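Local coordinates for hypothetical protein Atu2299 (Agrobacterium tumefaciens, PDB 2HLY) that is of unknown function but belongs to a family (DUF2026) grouped with the papain-like cysteine peptidases of clan CA, at residues 90-95 and 99-104; 61-66 and 70-75; 17-22 and 167-172. All blocks are in the same frame, centred on the assembly; numbering follows the deposited sequence.

Interaction 1: residues 90-95 and 99-104; sequences CWVEAD and IDFMAP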
loop_
_atom_site.group_PDB
_atom_site.type_symbol
_atom_site.label_atom_id
_atom_site.label_comp_id
_atom_site.label_asym_id
_atom_site.label_seq_id
_atom_site.Cartn_x
_atom_site.Cartn_y
_atom_site.Cartn_z
ATOM N N CYS A 90 1.239 1.149 7.494
ATOM C CA CYS A 90 0.435 -0.061 7.302
ATOM C C CYS A 90 0.917 -0.836 6.095
ATOM O O CYS A 90 1.457 -0.243 5.147
ATOM C CB CYS A 90 -1.029 0.301 7.060
ATOM S SG CYS A 90 -1.814 1.064 8.476
ATOM N N TRP A 91 0.661 -2.134 6.113
ATOM C CA TRP A 91 0.981 -3.029 4.986
ATOM C C TRP A 91 -0.122 -4.092 4.893
ATOM O O TRP A 91 -1.090 -4.060 5.663
ATOM C CB TRP A 91 2.346 -3.676 5.199
ATOM C CG TRP A 91 2.433 -4.478 6.447
ATOM C CD1 TRP A 91 2.186 -5.812 6.594
ATOM C CD2 TRP A 91 2.799 -3.992 7.749
ATOM N NE1 TRP A 91 2.375 -6.190 7.899
ATOM C CE2 TRP A 91 2.747 -5.091 8.632
ATOM C CE3 TRP A 91 3.178 -2.739 8.243
ATOM C CZ2 TRP A 91 3.056 -4.974 9.993
ATOM C CZ3 TRP A 91 3.474 -2.616 9.600
ATOM C CH2 TRP A 91 3.426 -3.732 10.455
ATOM N N VAL A 92 0.020 -5.036 3.959
ATOM C CA VAL A 92 -0.956 -6.115 3.823
ATOM C C VAL A 92 -0.246 -7.444 4.019
ATOM O O VAL A 92 0.893 -7.612 3.568
ATOM C CB VAL A 92 -1.614 -6.091 2.426
ATOM C CG1 VAL A 92 -2.596 -7.246 2.277
ATOM C CG2 VAL A 92 -2.356 -4.785 2.250
ATOM N N GLU A 93 -0.914 -8.366 4.719
ATOM C CA GLU A 93 -0.458 -9.744 4.831
ATOM C C GLU A 93 -1.523 -10.606 4.175
ATOM O O GLU A 93 -2.686 -10.569 4.572
ATOM C CB GLU A 93 -0.252 -10.104 6.295
ATOM C CG GLU A 93 0.850 -9.239 6.900
ATOM C CD GLU A 93 1.289 -9.672 8.277
ATOM O OE1 GLU A 93 0.756 -10.688 8.792
ATOM O OE2 GLU A 93 2.162 -8.969 8.833
ATOM N N ALA A 94 -1.138 -11.339 3.135
ATOM C CA ALA A 94 -2.124 -12.113 2.380
ATOM C C ALA A 94 -1.532 -13.416 1.907
ATOM O O ALA A 94 -0.562 -13.408 1.159
ATOM C CB ALA A 94 -2.618 -11.310 1.183
ATOM N N ASP A 95 -2.121 -14.534 2.335
ATOM C CA ASP A 95 -1.701 -15.851 1.841
ATOM C C ASP A 95 -0.201 -16.055 2.083
ATOM O O ASP A 95 0.487 -16.711 1.279
ATOM C CB ASP A 95 -2.014 -15.952 0.337
ATOM C CG ASP A 95 -2.638 -17.282 -0.059
ATOM O OD1 ASP A 95 -3.123 -18.014 0.829
ATOM O OD2 ASP A 95 -2.654 -17.580 -1.274
ATOM N N ILE A 99 2.766 -7.545 1.321
ATOM C CA ILE A 99 2.601 -6.672 0.182
ATOM C C ILE A 99 2.429 -5.241 0.676
ATOM O O ILE A 99 1.595 -4.971 1.545
ATOM C CB ILE A 99 1.392 -7.089 -0.687
ATOM C CG1 ILE A 99 1.506 -8.583 -1.039
ATOM C CG2 ILE A 99 1.382 -6.262 -1.969
ATOM C CD1 ILE A 99 0.330 -9.176 -1.768
ATOM N N ASP A 100 3.234 -4.335 0.130
ATOM C CA ASP A 100 3.081 -2.925 0.476
ATOM C C ASP A 100 2.732 -2.191 -0.807
ATOM O O ASP A 100 3.612 -1.858 -1.607
ATOM C CB ASP A 100 4.359 -2.371 1.123
ATOM C CG ASP A 100 4.142 -1.021 1.759
ATOM O OD1 ASP A 100 3.244 -0.280 1.287
ATOM O OD2 ASP A 100 4.853 -0.713 2.749
ATOM N N PHE A 101 1.441 -1.956 -1.012
ATOM C CA PHE A 101 1.004 -1.292 -2.247
ATOM C C PHE A 101 1.431 0.172 -2.330
ATOM O O PHE A 101 1.306 0.767 -3.397
ATOM C CB PHE A 101 -0.516 -1.391 -2.414
ATOM C CG PHE A 101 -0.990 -2.773 -2.697
ATOM C CD1 PHE A 101 -0.804 -3.324 -3.955
ATOM C CD2 PHE A 101 -1.658 -3.514 -1.721
ATOM C CE1 PHE A 101 -1.252 -4.629 -4.227
ATOM C CE2 PHE A 101 -2.111 -4.814 -1.997
ATOM C CZ PHE A 101 -1.923 -5.355 -3.257
ATOM N N MET A 102 1.905 0.748 -1.218
ATOM C CA MET A 102 2.365 2.130 -1.223
ATOM C C MET A 102 3.780 2.255 -1.785
ATOM O O MET A 102 4.237 3.361 -2.040
ATOM C CB MET A 102 2.336 2.726 0.196
ATOM C CG MET A 102 2.536 4.232 0.213
ATOM S SD MET A 102 2.343 4.811 1.897
ATOM C CE MET A 102 3.096 6.454 1.773
ATOM N N ALA A 103 4.486 1.129 -1.945
ATOM C CA ALA A 103 5.918 1.207 -2.231
ATOM C C ALA A 103 6.288 2.123 -3.414
ATOM O O ALA A 103 7.305 2.841 -3.338
ATOM C CB ALA A 103 6.543 -0.201 -2.384
ATOM N N PRO A 104 5.504 2.100 -4.519
ATOM C CA PRO A 104 5.860 3.022 -5.631
ATOM C C PRO A 104 5.852 4.514 -5.248
ATOM O O PRO A 104 6.446 5.333 -5.970
ATOM C CB PRO A 104 4.806 2.702 -6.711
ATOM C CG PRO A 104 4.388 1.263 -6.399
ATOM C CD PRO A 104 4.363 1.235 -4.881
HETATM O O HOH W 1 0.920 0.627 2.615
#

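Interaction 2: residues 61-66 and 70-75; sequences AAYNLG and LLFADH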
loop_
_atom_site.group_PDB
_atom_site.type_symbol
_atom_site.label_atom_id
_atom_site.label_comp_id
_atom_site.label_asym_id
_atom_site.label_seq_id
_atom_site.Cartn_x
_atom_site.Cartn_y
_atom_site.Cartn_z
ATOM N N ALA A 61 7.563 -0.289 10.569
ATOM C CA ALA A 61 8.011 -0.955 9.336
ATOM C C ALA A 61 9.334 -0.360 8.884
ATOM O O ALA A 61 9.559 0.847 9.025
ATOM C CB ALA A 61 6.977 -0.835 8.228
ATOM N N ALA A 62 10.209 -1.210 8.366
ATOM C CA ALA A 62 11.505 -0.751 7.855
ATOM C C ALA A 62 11.872 -1.557 6.633
ATOM O O ALA A 62 11.595 -2.749 6.586
ATOM C CB ALA A 62 12.573 -0.902 8.908
ATOM N N TYR A 63 12.498 -0.903 5.657
ATOM C CA TYR A 63 12.872 -1.551 4.405
ATOM C C TYR A 63 14.281 -1.153 4.021
ATOM O O TYR A 63 14.654 0.011 4.193
ATOM C CB TYR A 63 11.981 -1.035 3.279
ATOM C CG TYR A 63 10.532 -1.390 3.406
ATOM C CD1 TYR A 63 10.092 -2.661 3.020
ATOM C CD2 TYR A 63 9.590 -0.448 3.859
ATOM C CE1 TYR A 63 8.746 -3.010 3.114
ATOM C CE2 TYR A 63 8.231 -0.794 3.960
ATOM C CZ TYR A 63 7.828 -2.074 3.577
ATOM O OH TYR A 63 6.501 -2.447 3.650
ATOM N N ASN A 64 15.054 -2.092 3.482
ATOM C CA ASN A 64 16.269 -1.701 2.791
ATOM C C ASN A 64 15.912 -1.596 1.318
ATOM O O ASN A 64 15.577 -2.595 0.691
ATOM C CB ASN A 64 17.396 -2.724 3.003
ATOM C CG ASN A 64 18.642 -2.378 2.195
ATOM O OD1 ASN A 64 18.545 -1.854 1.074
ATOM N ND2 ASN A 64 19.816 -2.659 2.756
ATOM N N LEU A 65 15.940 -0.378 0.786
ATOM C CA LEU A 65 15.609 -0.159 -0.610
ATOM C C LEU A 65 16.859 0.279 -1.360
ATOM O O LEU A 65 17.231 1.453 -1.334
ATOM C CB LEU A 65 14.470 0.859 -0.735
ATOM C CG LEU A 65 13.186 0.511 0.050
ATOM C CD1 LEU A 65 12.215 1.685 0.004
ATOM C CD2 LEU A 65 12.529 -0.798 -0.402
ATOM N N GLY A 66 17.512 -0.684 -1.997
ATOM C CA GLY A 66 18.692 -0.406 -2.818
ATOM C C GLY A 66 19.864 0.158 -2.036
ATOM O O GLY A 66 20.660 0.936 -2.578
ATOM N N LEU A 70 14.698 2.781 4.741
ATOM C CA LEU A 70 13.545 3.623 5.014
ATOM C C LEU A 70 12.885 3.118 6.298
ATOM O O LEU A 70 12.536 1.941 6.389
ATOM C CB LEU A 70 12.566 3.558 3.824
ATOM C CG LEU A 70 11.225 4.287 3.941
ATOM C CD1 LEU A 70 11.387 5.768 4.300
ATOM C CD2 LEU A 70 10.470 4.109 2.619
ATOM N N LEU A 71 12.735 4.000 7.285
ATOM C CA LEU A 71 12.306 3.588 8.620
ATOM C C LEU A 71 11.042 4.322 9.046
ATOM O O LEU A 71 11.058 5.543 9.295
ATOM C CB LEU A 71 13.450 3.773 9.644
ATOM C CG LEU A 71 13.223 3.348 11.102
ATOM C CD1 LEU A 71 12.687 1.939 11.220
ATOM C CD2 LEU A 71 14.519 3.483 11.914
ATOM N N PHE A 72 9.942 3.576 9.100
ATOM C CA PHE A 72 8.678 4.114 9.570
ATOM C C PHE A 72 8.589 3.879 11.068
ATOM O O PHE A 72 8.037 2.878 11.540
ATOM C CB PHE A 72 7.496 3.484 8.841
ATOM C CG PHE A 72 7.462 3.768 7.368
ATOM C CD1 PHE A 72 6.963 4.974 6.889
ATOM C CD2 PHE A 72 7.877 2.812 6.460
ATOM C CE1 PHE A 72 6.906 5.236 5.513
ATOM C CE2 PHE A 72 7.815 3.064 5.062
ATOM C CZ PHE A 72 7.323 4.283 4.600
ATOM N N ALA A 73 9.164 4.822 11.807
ATOM C CA ALA A 73 9.244 4.736 13.263
ATOM C C ALA A 73 9.539 6.119 13.814
ATOM O O ALA A 73 9.964 7.006 13.067
ATOM C CB ALA A 73 10.353 3.774 13.666
ATOM N N ASP A 74 9.318 6.283 15.118
ATOM C CA ASP A 74 9.769 7.479 15.830
ATOM C C ASP A 74 11.078 7.178 16.549
ATOM O O ASP A 74 11.307 6.052 17.000
ATOM C CB ASP A 74 8.720 7.923 16.859
ATOM C CG ASP A 74 7.509 8.609 16.231
ATOM O OD1 ASP A 74 7.478 8.805 14.993
ATOM O OD2 ASP A 74 6.587 8.953 17.003
ATOM N N HIS A 75 11.947 8.178 16.645
ATOM C CA HIS A 75 13.155 8.037 17.446
ATOM C C HIS A 75 12.870 8.531 18.860
ATOM O O HIS A 75 12.273 9.594 19.052
ATOM C CB HIS A 75 14.317 8.818 16.836
ATOM C CG HIS A 75 15.640 8.493 17.451
ATOM N ND1 HIS A 75 16.206 9.256 18.449
ATOM C CD2 HIS A 75 16.496 7.466 17.231
ATOM C CE1 HIS A 75 17.360 8.721 18.810
ATOM N NE2 HIS A 75 17.561 7.635 18.082
#

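Interaction 3: residues 17-22 and 167-172; sequences YRVINS and SVAANW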
loop_
_atom_site.group_PDB
_atom_site.type_symbol
_atom_site.label_atom_id
_atom_site.label_comp_id
_atom_site.label_asym_id
_atom_site.label_seq_id
_atom_site.Cartn_x
_atom_site.Cartn_y
_atom_site.Cartn_z
ATOM N N TYR A 17 -1.823 -0.337 -7.351
ATOM C CA TYR A 17 -1.231 0.912 -6.899
ATOM C C TYR A 17 -1.830 2.086 -7.681
ATOM O O TYR A 17 -2.254 3.080 -7.086
ATOM C CB TYR A 17 0.311 0.913 -7.004
ATOM C CG TYR A 17 0.863 2.327 -6.936
ATOM C CD1 TYR A 17 1.058 2.962 -5.700
ATOM C CD2 TYR A 17 1.117 3.055 -8.102
ATOM C CE1 TYR A 17 1.513 4.276 -5.636
ATOM C CE2 TYR A 17 1.587 4.374 -8.047
ATOM C CZ TYR A 17 1.772 4.974 -6.818
ATOM O OH TYR A 17 2.219 6.291 -6.741
ATOM N N ARG A 18 -1.871 1.964 -9.011
ATOM C CA ARG A 18 -2.355 3.078 -9.844
ATOM C C ARG A 18 -3.803 3.451 -9.513
ATOM O O ARG A 18 -4.113 4.638 -9.376
ATOM C CB ARG A 18 -2.189 2.757 -11.324
ATOM C CG ARG A 18 -2.285 4.001 -12.206
ATOM C CD ARG A 18 -2.153 3.642 -13.685
ATOM N NE ARG A 18 -0.878 2.992 -14.027
ATOM C CZ ARG A 18 0.269 3.630 -14.261
ATOM N NH1 ARG A 18 0.333 4.959 -14.187
ATOM N NH2 ARG A 18 1.364 2.933 -14.572
ATOM N N VAL A 19 -4.661 2.445 -9.346
ATOM C CA VAL A 19 -6.068 2.674 -9.013
ATOM C C VAL A 19 -6.198 3.434 -7.695
ATOM O O VAL A 19 -6.892 4.447 -7.610
ATOM C CB VAL A 19 -6.860 1.355 -8.977
ATOM C CG1 VAL A 19 -8.224 1.544 -8.289
ATOM C CG2 VAL A 19 -7.019 0.827 -10.399
ATOM N N ILE A 20 -5.524 2.936 -6.659
ATOM C CA ILE A 20 -5.657 3.534 -5.337
ATOM C C ILE A 20 -5.072 4.945 -5.343
ATOM O O ILE A 20 -5.669 5.890 -4.796
ATOM C CB ILE A 20 -4.983 2.663 -4.255
ATOM C CG1 ILE A 20 -5.596 1.260 -4.252
ATOM C CG2 ILE A 20 -5.069 3.366 -2.885
ATOM C CD1 ILE A 20 -4.843 0.242 -3.398
ATOM N N ASN A 21 -3.909 5.097 -5.980
ATOM C CA ASN A 21 -3.273 6.410 -6.062
ATOM C C ASN A 21 -4.181 7.420 -6.749
ATOM O O ASN A 21 -4.280 8.581 -6.340
ATOM C CB ASN A 21 -1.971 6.318 -6.839
ATOM C CG ASN A 21 -1.148 7.569 -6.720
ATOM O OD1 ASN A 21 -0.876 8.039 -5.606
ATOM N ND2 ASN A 21 -0.773 8.139 -7.860
ATOM N N SER A 22 -4.850 6.968 -7.799
ATOM C CA SER A 22 -5.723 7.841 -8.582
ATOM C C SER A 22 -6.909 8.343 -7.756
ATOM O O SER A 22 -7.328 9.500 -7.892
ATOM C CB SER A 22 -6.218 7.104 -9.825
ATOM O OG SER A 22 -5.123 6.701 -10.639
ATOM N N SER A 167 -15.271 0.620 -2.968
ATOM C CA SER A 167 -16.116 -0.001 -3.981
ATOM C C SER A 167 -15.625 0.399 -5.374
ATOM O O SER A 167 -15.463 -0.449 -6.252
ATOM C CB SER A 167 -17.579 0.400 -3.774
ATOM O OG SER A 167 -18.408 -0.121 -4.808
ATOM N N VAL A 168 -15.352 1.690 -5.561
ATOM C CA VAL A 168 -14.866 2.167 -6.858
ATOM C C VAL A 168 -13.554 1.465 -7.227
ATOM O O VAL A 168 -13.391 0.998 -8.363
ATOM C CB VAL A 168 -14.708 3.712 -6.890
ATOM C CG1 VAL A 168 -14.042 4.169 -8.197
ATOM C CG2 VAL A 168 -16.080 4.380 -6.699
ATOM N N ALA A 169 -12.651 1.369 -6.249
ATOM C CA ALA A 169 -11.358 0.712 -6.439
ATOM C C ALA A 169 -11.523 -0.725 -6.918
ATOM O O ALA A 169 -10.899 -1.138 -7.896
ATOM C CB ALA A 169 -10.537 0.747 -5.167
ATOM N N ALA A 170 -12.366 -1.489 -6.223
ATOM C CA ALA A 170 -12.560 -2.901 -6.578
ATOM C C ALA A 170 -13.206 -3.053 -7.947
ATOM O O ALA A 170 -12.990 -4.037 -8.651
ATOM C CB ALA A 170 -13.381 -3.612 -5.520
ATOM N N ASN A 171 -14.013 -2.076 -8.324
ATOM C CA ASN A 171 -14.704 -2.153 -9.606
ATOM C C ASN A 171 -13.899 -1.618 -10.793
ATOM O O ASN A 171 -14.144 -2.018 -11.945
ATOM C CB ASN A 171 -16.078 -1.531 -9.465
ATOM C CG ASN A 171 -17.047 -2.490 -8.805
ATOM O OD1 ASN A 171 -17.399 -3.514 -9.381
ATOM N ND2 ASN A 171 -17.447 -2.187 -7.586
ATOM N N TRP A 172 -12.925 -0.756 -10.509
ATOM C CA TRP A 172 -12.008 -0.206 -11.516
ATOM C C TRP A 172 -10.937 -1.246 -11.887
ATOM O O TRP A 172 -10.636 -1.456 -13.070
ATOM C CB TRP A 172 -11.307 1.030 -10.963
ATOM C CG TRP A 172 -10.833 2.025 -12.008
ATOM C CD1 TRP A 172 -10.668 1.821 -13.362
ATOM C CD2 TRP A 172 -10.441 3.370 -11.749
ATOM N NE1 TRP A 172 -10.229 2.997 -13.963
ATOM C CE2 TRP A 172 -10.064 3.951 -12.992
ATOM C CE3 TRP A 172 -10.381 4.155 -10.584
ATOM C CZ2 TRP A 172 -9.649 5.285 -13.097
ATOM C CZ3 TRP A 172 -9.956 5.475 -10.684
ATOM C CH2 TRP A 172 -9.585 6.026 -11.940
#

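Interaction 1: residues 90-95 and 99-104
Val92 overlaps two side chains of the 99-104 segment. Val92 CB lies 4.4 Å from Ile99 CB on the same face of the sheet. The CG2 branch meets the edge of the Phe101 ring near the ring plane, with Val92 CG2 4.2 Å from Phe101 CD2. Ile99 CG2 sits over the centre of one face of that ring. Val92 and Ile99 form an antiparallel hydrogen-bonded pair of the beta hairpin made by strands 89-94 and 97-100. Val92 N gives to Ile99 O, and Ile99 N to Val92 O, both at 2.9 Å.

Past this pair the polar side begins. One water is hydrogen-bonded to Cys90 O (2.7 Å) and Asp100 OD1 (2.8 Å), and so bridges the two segments. Asp100 OD1 also accepts from Met102 N at 3.0 Å, an Asx turn within the type I turn from Asp100 to Ala103. The other oxygen, OD2, is hydrogen-bonded to His89 NE2. This His-Asp pair on adjacent strands is reminiscent of the His-Asp/Asn pair of papain-like folds, though no role is established for it. Bonds from Met102 N, the water and His89 hold the buried carboxylate at both oxygens, which fixes its rotation and satisfies it.

Interaction 2: residues 61-66 and 70-75
Phe72 and Tyr63 meet at their ring edges, with Phe72 CE2 lying 4.0 Å from Tyr63 CE2. Nearly equal first torsions place CG anti to the carbonyl carbon in both residues (chi1 -64° for Phe72, -65° for Tyr63). The two rings thus lie over the same face of the sheet, and their CE2 edges come together. Ala61 belongs to this face too. Ala61 CB is 4.2 Å from Phe72 CD2, while Ala61 O lies at the edge of the phenylalanine ring. Further along, Leu65 CD1 touches Leu70 CD2 at 4.0 Å.

The other face carries a smaller contact. There the CD1 branch of Leu71 comes in, with Leu71 CD1 3.7 Å from Ala62 CB.

Strands 60-65 and 68-72 form a beta hairpin. The axes of the two short segments run 4.8 Å apart at closest approach and are antiparallel at 176°. Strand 60-65 is the middle of a three-stranded antiparallel sheet, with 140-144 on its other side. Beyond the hairpin, Phe72 stacks on His89, and Tyr63 meets Phe120 edge-to-face.

The backbones are joined by two hydrogen-bonded pairs, Ala61 with Phe72 and Tyr63 with Leu70. Ala62 and Leu71 are the non-hydrogen-bonded pair between them. Leu70 N gives to Tyr63 O at 2.8 Å, and Tyr63 N returns a bond to Leu70 O. Phe72 N donates to Ala61 O at 2.8 Å, but the return bond from Ala61 N to Phe72 O is weak. Between the pairs, Ala62 CA makes a CA-H...O contact with Leu70 O at 3.2 Å. At the buried polar end of Tyr63, OH is hydrogen-bonded to Tyr142 OH of strand 140-144.

Interaction 3: residues 17-22 and 167-172
Val19 lays its CG1 methyl against Ala169. Val19 CG1 is 3.7 Å from Ala169 CA and 4.0 Å from Ala169 CB. CG1 stands anti to the backbone N of Val19 (chi1 166°). Val19 CG1 is also 4.1 Å from Trp172 CE3 and approaches the indole obliquely. The second methyl, CG2, is set over the rim of one indole face.

Trp172 also holds its CG anti to the backbone N (chi1 -154°). Together with chi2 this brings the six-membered ring toward Ser22, where Ser22 CB is 4.1 Å from Trp172 CH2.

Helices 10-24 and 160-172 pack here. The axes of the two short segments are 9.7 Å apart and run roughly antiparallel at 146°. The small Ala169 lies opposite Val19, the closest backbone pair. Phe41 of helix 31-50 also touches Ala169.

The polar ends turn to other partners. Ser22 OG gives to Arg18 O of its own helix at 2.6 Å, from above the carbonyl plane. Ser22 N reaches that oxygen from the opposite face, so two donors grip it. Ser22 OG is also bonded to Thr199 N. Trp172 NE1 gives to Ala181 O, which anchors the far edge of the indole.

In the fold
Interaction 3 joins helices far apart in sequence, and the chain between them holds the other two contacts. Interaction 2 comes first, then interaction 1. Interaction 1 is the most central. Its centre is 14 Å from that of interaction 2 and 15 Å from that of interaction 3. Interactions 2 and 3 lie on opposite sides of the chain's centre, 26 Å apart. The hairpins belong to different sheets. They touch where Trp91 packs on Ala61 and through a probable, weak hydrogen bond between Asp100 OD2 and Tyr63 OH (2.6 Å). Pro104 packs on Tyr17 of helix 10-24. The hairpin of interaction 1 thus lies between the second sheet and that helix, consistent with one compact domain.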